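Transcriptional regulator, MarR family (Silicibacter pomeroyi DSS-3, PDB 3BOQ) probably binds DNA as a dimeric transcription factor of the MarR family, using winged helix-turn-helix domains to regulate gene expression. Local coordinates at residues 38-41 / 45-48; 51-56 / 89-94. All blocks are in the same frame, centred on the assembly; numbering follows the deposited sequence.

In the fold
Contacts 1 and 2 follow one another along the chain and share helix 47-58, contact 1 at its N-terminal end and contact 2 through its middle and C-terminal half. Their centres lie about 14 Å apart, yet they meet directly where L45 CD2 packs on M53 SE at 3.7 Å, so that the two contacts touch through apolar side chains. Contact 1 closes a short turn, with three residues between its segments, two of them still helical, and sets helix 47-58 against the end of the long helix 12-43. Contact 2 spans 32 intervening residues and brings the segment after helix 79-88 back onto the same helix. Contact 1 joins the long helix to the winged-helix region, and contact 2 packs within that region, probably the DNA-binding part, as in other MarR proteins.

Contact 1 of 2, residues 38-41 / 45-48; sequences QLLD and LSLA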
ATOM      1  N   GLN B  38      -1.983  -1.216  15.476  1.00 66.41           N
ATOM      2  CA  GLN B  38      -2.675  -0.472  16.549  1.00 66.09           C
ATOM      3  C   GLN B  38      -4.205  -0.538  16.544  1.00 65.73           C
ATOM      4  O   GLN B  38      -4.821  -0.599  17.592  1.00 65.97           O
ATOM      5  CB  GLN B  38      -2.214   0.982  16.616  1.00 65.50           C
ATOM      6  CG  GLN B  38      -0.802   1.098  17.104  1.00 65.23           C
ATOM      7  CD  GLN B  38      -0.425   2.522  17.383  1.00 65.31           C
ATOM      8  OE1 GLN B  38      -0.901   3.127  18.347  1.00 67.59           O
ATOM      9  NE2 GLN B  38       0.445   3.075  16.549  1.00 65.39           N
ATOM     10  N   LEU B  39      -4.812  -0.508  15.369  1.00 65.92           N
ATOM     11  CA  LEU B  39      -6.258  -0.644  15.237  1.00 65.89           C
ATOM     12  C   LEU B  39      -6.721  -2.025  15.715  1.00 66.91           C
ATOM     13  O   LEU B  39      -7.798  -2.158  16.329  1.00 66.99           O
ATOM     14  CB  LEU B  39      -6.676  -0.406  13.778  1.00 65.45           C
ATOM     15  CG  LEU B  39      -8.117   0.002  13.485  1.00 65.26           C
ATOM     16  CD1 LEU B  39      -8.566   1.263  14.293  1.00 60.61           C
ATOM     17  CD2 LEU B  39      -8.335   0.163  12.001  1.00 64.34           C
ATOM     18  N   LEU B  40      -5.892  -3.035  15.442  1.00 67.43           N
ATOM     19  CA  LEU B  40      -6.147  -4.408  15.879  1.00 68.84           C
ATOM     20  C   LEU B  40      -6.024  -4.503  17.402  1.00 69.84           C
ATOM     21  O   LEU B  40      -6.948  -4.997  18.073  1.00 70.59           O
ATOM     22  CB  LEU B  40      -5.245  -5.438  15.163  1.00 68.09           C
ATOM     23  CG  LEU B  40      -5.846  -6.228  13.980  1.00 69.18           C
ATOM     24  CD1 LEU B  40      -4.777  -6.998  13.141  1.00 69.45           C
ATOM     25  CD2 LEU B  40      -6.932  -7.204  14.425  1.00 66.20           C
ATOM     26  N   ASP B  41      -4.910  -4.011  17.946  1.00 70.31           N
ATOM     27  CA  ASP B  41      -4.729  -4.000  19.381  1.00 70.91           C
ATOM     28  C   ASP B  41      -5.903  -3.281  20.064  1.00 70.83           C
ATOM     29  O   ASP B  41      -6.490  -3.843  20.976  1.00 72.03           O
ATOM     30  CB  ASP B  41      -3.378  -3.411  19.812  1.00 71.09           C
ATOM     31  CG  ASP B  41      -3.288  -3.224  21.330  1.00 74.19           C
ATOM     32  OD1 ASP B  41      -3.050  -4.215  22.081  1.00 76.57           O
ATOM     33  OD2 ASP B  41      -3.496  -2.080  21.793  1.00 77.98           O
ATOM     34  N   LEU B  45     -10.139  -5.062  15.072  1.00 62.98           N
ATOM     35  CA  LEU B  45     -10.368  -4.845  13.649  1.00 62.37           C
ATOM     36  C   LEU B  45      -9.067  -4.559  12.899  1.00 61.92           C
ATOM     37  O   LEU B  45      -8.198  -3.802  13.373  1.00 61.51           O
ATOM     38  CB  LEU B  45     -11.272  -3.650  13.444  1.00 62.61           C
ATOM     39  CG  LEU B  45     -12.720  -3.896  13.072  1.00 64.69           C
ATOM     40  CD1 LEU B  45     -13.298  -5.050  13.837  1.00 64.24           C
ATOM     41  CD2 LEU B  45     -13.480  -2.597  13.336  1.00 66.90           C
ATOM     42  N   SER B  46      -8.962  -5.195  11.734  1.00 60.70           N
ATOM     43  CA  SER B  46      -7.925  -4.965  10.738  1.00 59.53           C
ATOM     44  C   SER B  46      -8.207  -3.685  10.021  1.00 58.71           C
ATOM     45  O   SER B  46      -9.363  -3.262   9.941  1.00 58.65           O
ATOM     46  CB  SER B  46      -8.025  -6.047   9.668  1.00 58.52           C
ATOM     47  OG  SER B  46      -7.002  -6.955   9.876  1.00 61.06           O
ATOM     48  N   LEU B  47      -7.174  -3.109   9.421  1.00 57.64           N
ATOM     49  CA  LEU B  47      -7.397  -2.018   8.516  1.00 56.76           C
ATOM     50  C   LEU B  47      -8.272  -2.460   7.333  1.00 57.12           C
ATOM     51  O   LEU B  47      -9.189  -1.738   6.945  1.00 57.10           O
ATOM     52  CB  LEU B  47      -6.064  -1.440   8.051  1.00 56.41           C
ATOM     53  CG  LEU B  47      -6.059   0.018   7.619  1.00 55.63           C
ATOM     54  CD1 LEU B  47      -6.722   0.895   8.688  1.00 55.71           C
ATOM     55  CD2 LEU B  47      -4.605   0.486   7.278  1.00 56.12           C
ATOM     56  N   ALA B  48      -7.981  -3.639   6.759  1.00 56.81           N
ATOM     57  CA  ALA B  48      -8.804  -4.198   5.672  1.00 57.06           C
ATOM     58  C   ALA B  48     -10.302  -4.289   6.087  1.00 57.96           C
ATOM     59  O   ALA B  48     -11.187  -3.878   5.326  1.00 58.71           O
ATOM     60  CB  ALA B  48      -8.256  -5.550   5.216  1.00 55.70           C
TER
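L39 reaches the second segment with the CD2 branch, which lies 3.8 Å from L47 CD1. The two leucine side chains cross at about a right angle; with the L39 chi1 at -158°, CG stands opposite the backbone N and beside the carbonyl carbon, which brings CD2 to the first residue of helix 47-58. Its CB also passes near L45 O, at 3.7 Å.

One residue further on, L40 lies closer against that same carbonyl oxygen. L40 CA lies 3.3 Å from L45 O, a CA-H...O contact bent to 121° at the hydrogen, while L40 N at 3.2 Å has too poor an angle to count as a hydrogen bond. The side chain of L40 adds to this contact: CG stands 3.4 Å from L45 O, CD2 packs on L45 C, and CD1 comes to 4.0 Å from S46 OG.

S46 occupies the N-cap position without a capping bond from its hydroxyl; L47 N is instead hydrogen-bonded to N36 OD1 of helix 12-43. L47 also packs on W21 of the second subunit. This short turn joins the long N-terminal helix of a MarR-type fold to the first helix of its winged-helix region.

Contact 2 of 2, residues 51-56 / 89-94; sequences DAMAQL and DGMVVK
M53 and M91, like L56 and V92, meet through flexible or branched apolar chains, and no flat group has a face or edge in the interface. The carboxylates of D51 and D89 are turned to other partners: D51 to K73 N and V74 N, D89 to K49 in a salt bridge. An aromatic neighbour, F116 of helix 110-130, packs on M53.

Both methionines are selenomethionines, and their chains pass each other at a slant. The terminal CE of M53 lies 3.5 Å from M91 SE and 4.0 Å from M91 CB, so the methyl sits alongside the bent M91 chain. Torsions explain the fit: the M53 chain is extended to its selenium (chi2 170°) and bends only at chi3, whereas M91 bends at both chi2 (-72°) and chi3, so its own methyl leads away from helix 47-58. One turn along that helix, L56 CD1 touches V92 CG2 at 3.8 Å, the two side chains crossing at about a right angle.

The backbones stay well apart, with M53 CA and M91 CA 8.0 Å from each other. G90, at positive phi, forms the Schellman motif ending helix 79-88. Beyond it, V92 packs back on L86 and I87 of that helix, L56 rests on L68 of helix 65-71, and backbone bonds from M91 to T109 and V93 to K107 tie the segment to the chain between strand 105-106 and helix 110-130.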
ATOM      1  N   ASP B  51     -11.747  -0.768   6.717  1.00 60.74           N
ATOM      2  CA  ASP B  51     -11.992  -0.242   5.386  1.00 61.61           C
ATOM      3  C   ASP B  51     -13.329  -0.694   4.749  1.00 62.42           C
ATOM      4  O   ASP B  51     -14.112   0.158   4.295  1.00 62.66           O
ATOM      5  CB  ASP B  51     -10.793  -0.519   4.475  1.00 61.91           C
ATOM      6  CG  ASP B  51     -11.058  -0.146   3.027  1.00 63.22           C
ATOM      7  OD1 ASP B  51     -11.678   0.919   2.793  1.00 64.64           O
ATOM      8  OD2 ASP B  51     -10.653  -0.929   2.126  1.00 64.35           O
ATOM      9  N   ALA B  52     -13.593  -2.007   4.720  1.00 62.79           N
ATOM     10  CA  ALA B  52     -14.888  -2.535   4.256  1.00 63.35           C
ATOM     11  C   ALA B  52     -16.086  -1.953   5.012  1.00 64.32           C
ATOM     12  O   ALA B  52     -17.078  -1.519   4.404  1.00 63.48           O
ATOM     13  CB  ALA B  52     -14.902  -4.061   4.328  1.00 63.16           C
HETATM   14  N   MSE B  53     -15.995  -1.936   6.337  1.00 65.60           N
HETATM   15  CA  MSE B  53     -17.084  -1.396   7.180  1.00 68.80           C
HETATM   16  C   MSE B  53     -17.399   0.085   6.931  1.00 66.87           C
HETATM   17  O   MSE B  53     -18.552   0.503   7.022  1.00 67.22           O
HETATM   18  CB  MSE B  53     -16.785  -1.626   8.650  1.00 67.32           C
HETATM   19  CG  MSE B  53     -16.702  -3.079   8.988  1.00 70.66           C
HETATM   20 SE   MSE B  53     -16.025  -3.439  10.789  1.00 79.63          SE
HETATM   21  CE  MSE B  53     -17.602  -2.821  11.843  1.00 76.19           C
ATOM     22  N   ALA B  54     -16.368   0.864   6.623  1.00 66.14           N
ATOM     23  CA  ALA B  54     -16.511   2.266   6.310  1.00 65.42           C
ATOM     24  C   ALA B  54     -17.375   2.479   5.069  1.00 65.24           C
ATOM     25  O   ALA B  54     -18.196   3.399   5.040  1.00 65.28           O
ATOM     26  CB  ALA B  54     -15.124   2.901   6.126  1.00 65.48           C
ATOM     27  N   GLN B  55     -17.195   1.632   4.055  1.00 65.06           N
ATOM     28  CA  GLN B  55     -17.974   1.738   2.819  1.00 65.40           C
ATOM     29  C   GLN B  55     -19.425   1.426   3.104  1.00 65.58           C
ATOM     30  O   GLN B  55     -20.303   2.117   2.615  1.00 65.81           O
ATOM     31  CB  GLN B  55     -17.441   0.812   1.721  1.00 65.17           C
ATOM     32  CG  GLN B  55     -15.942   0.855   1.548  1.00 66.10           C
ATOM     33  CD  GLN B  55     -15.356   2.279   1.639  1.00 67.88           C
ATOM     34  OE1 GLN B  55     -14.385   2.517   2.372  1.00 68.65           O
ATOM     35  NE2 GLN B  55     -15.957   3.225   0.913  1.00 66.05           N
ATOM     36  N   LEU B  56     -19.658   0.410   3.931  1.00 65.87           N
ATOM     37  CA  LEU B  56     -20.998   0.013   4.328  1.00 66.48           C
ATOM     38  C   LEU B  56     -21.664   1.037   5.242  1.00 67.53           C
ATOM     39  O   LEU B  56     -22.846   1.313   5.074  1.00 67.94           O
ATOM     40  CB  LEU B  56     -20.999  -1.378   4.974  1.00 65.90           C
ATOM     41  CG  LEU B  56     -20.301  -2.480   4.165  1.00 65.58           C
ATOM     42  CD1 LEU B  56     -20.097  -3.720   4.996  1.00 63.61           C
ATOM     43  CD2 LEU B  56     -21.044  -2.806   2.874  1.00 65.54           C
ATOM     44  N   ASP B  89     -17.508 -12.452  12.577  1.00 60.31           N
ATOM     45  CA  ASP B  89     -17.306 -11.480  13.641  1.00 61.07           C
ATOM     46  C   ASP B  89     -18.595 -10.807  14.158  1.00 60.64           C
ATOM     47  O   ASP B  89     -18.540 -10.021  15.107  1.00 60.64           O
ATOM     48  CB  ASP B  89     -16.397 -10.375  13.102  1.00 61.42           C
ATOM     49  CG  ASP B  89     -14.941 -10.783  13.074  1.00 64.85           C
ATOM     50  OD1 ASP B  89     -14.626 -11.936  13.481  1.00 66.03           O
ATOM     51  OD2 ASP B  89     -14.115  -9.933  12.659  1.00 68.54           O
ATOM     52  N   GLY B  90     -19.727 -11.074  13.507  1.00 59.71           N
ATOM     53  CA  GLY B  90     -20.972 -10.369  13.782  1.00 58.91           C
ATOM     54  C   GLY B  90     -21.038  -8.899  13.398  1.00 59.12           C
ATOM     55  O   GLY B  90     -21.843  -8.175  13.971  1.00 58.82           O
HETATM   56  N   MSE B  91     -20.194  -8.459  12.448  1.00 58.95           N
HETATM   57  CA  MSE B  91     -20.194  -7.071  11.950  1.00 59.38           C
HETATM   58  C   MSE B  91     -21.154  -6.853  10.774  1.00 57.92           C
HETATM   59  O   MSE B  91     -21.714  -5.786  10.622  1.00 57.31           O
HETATM   60  CB  MSE B  91     -18.772  -6.625  11.529  1.00 60.88           C
HETATM   61  CG  MSE B  91     -17.659  -6.815  12.594  1.00 64.24           C
HETATM   62 SE   MSE B  91     -17.781  -5.530  14.124  1.00 79.55          SE
HETATM   63  CE  MSE B  91     -18.855  -6.506  15.443  1.00 64.97           C
ATOM     64  N   VAL B  92     -21.323  -7.873   9.935  1.00 56.99           N
ATOM     65  CA  VAL B  92     -22.148  -7.768   8.729  1.00 55.68           C
ATOM     66  C   VAL B  92     -23.249  -8.797   8.819  1.00 55.14           C
ATOM     67  O   VAL B  92     -23.011  -9.909   9.260  1.00 55.61           O
ATOM     68  CB  VAL B  92     -21.276  -7.947   7.428  1.00 56.14           C
ATOM     69  CG1 VAL B  92     -22.120  -8.229   6.190  1.00 54.77           C
ATOM     70  CG2 VAL B  92     -20.366  -6.742   7.213  1.00 53.71           C
ATOM     71  N   VAL B  93     -24.459  -8.411   8.426  1.00 54.89           N
ATOM     72  CA  VAL B  93     -25.657  -9.245   8.580  1.00 54.25           C
ATOM     73  C   VAL B  93     -25.676 -10.400   7.578  1.00 54.50           C
ATOM     74  O   VAL B  93     -25.389 -10.208   6.388  1.00 54.24           O
ATOM     75  CB  VAL B  93     -26.961  -8.391   8.432  1.00 54.49           C
ATOM     76  CG1 VAL B  93     -28.246  -9.242   8.599  1.00 53.46           C
ATOM     77  CG2 VAL B  93     -26.964  -7.236   9.409  1.00 54.23           C
ATOM     78  N   LYS B  94     -25.995 -11.598   8.088  1.00 54.56           N
ATOM     79  CA  LYS B  94     -26.320 -12.775   7.292  1.00 54.13           C
ATOM     80  C   LYS B  94     -27.377 -13.590   8.025  1.00 54.54           C
ATOM     81  O   LYS B  94     -27.110 -14.195   9.072  1.00 54.47           O
ATOM     82  CB  LYS B  94     -25.079 -13.628   6.995  1.00 54.43           C
ATOM     83  CG  LYS B  94     -25.315 -14.847   6.078  1.00 53.91           C
ATOM     84  CD  LYS B  94     -25.846 -14.470   4.687  1.00 54.39           C
ATOM     85  CE  LYS B  94     -26.608 -15.651   4.037  1.00 55.73           C
ATOM     86  NZ  LYS B  94     -27.062 -15.396   2.629  1.00 54.47           N
TER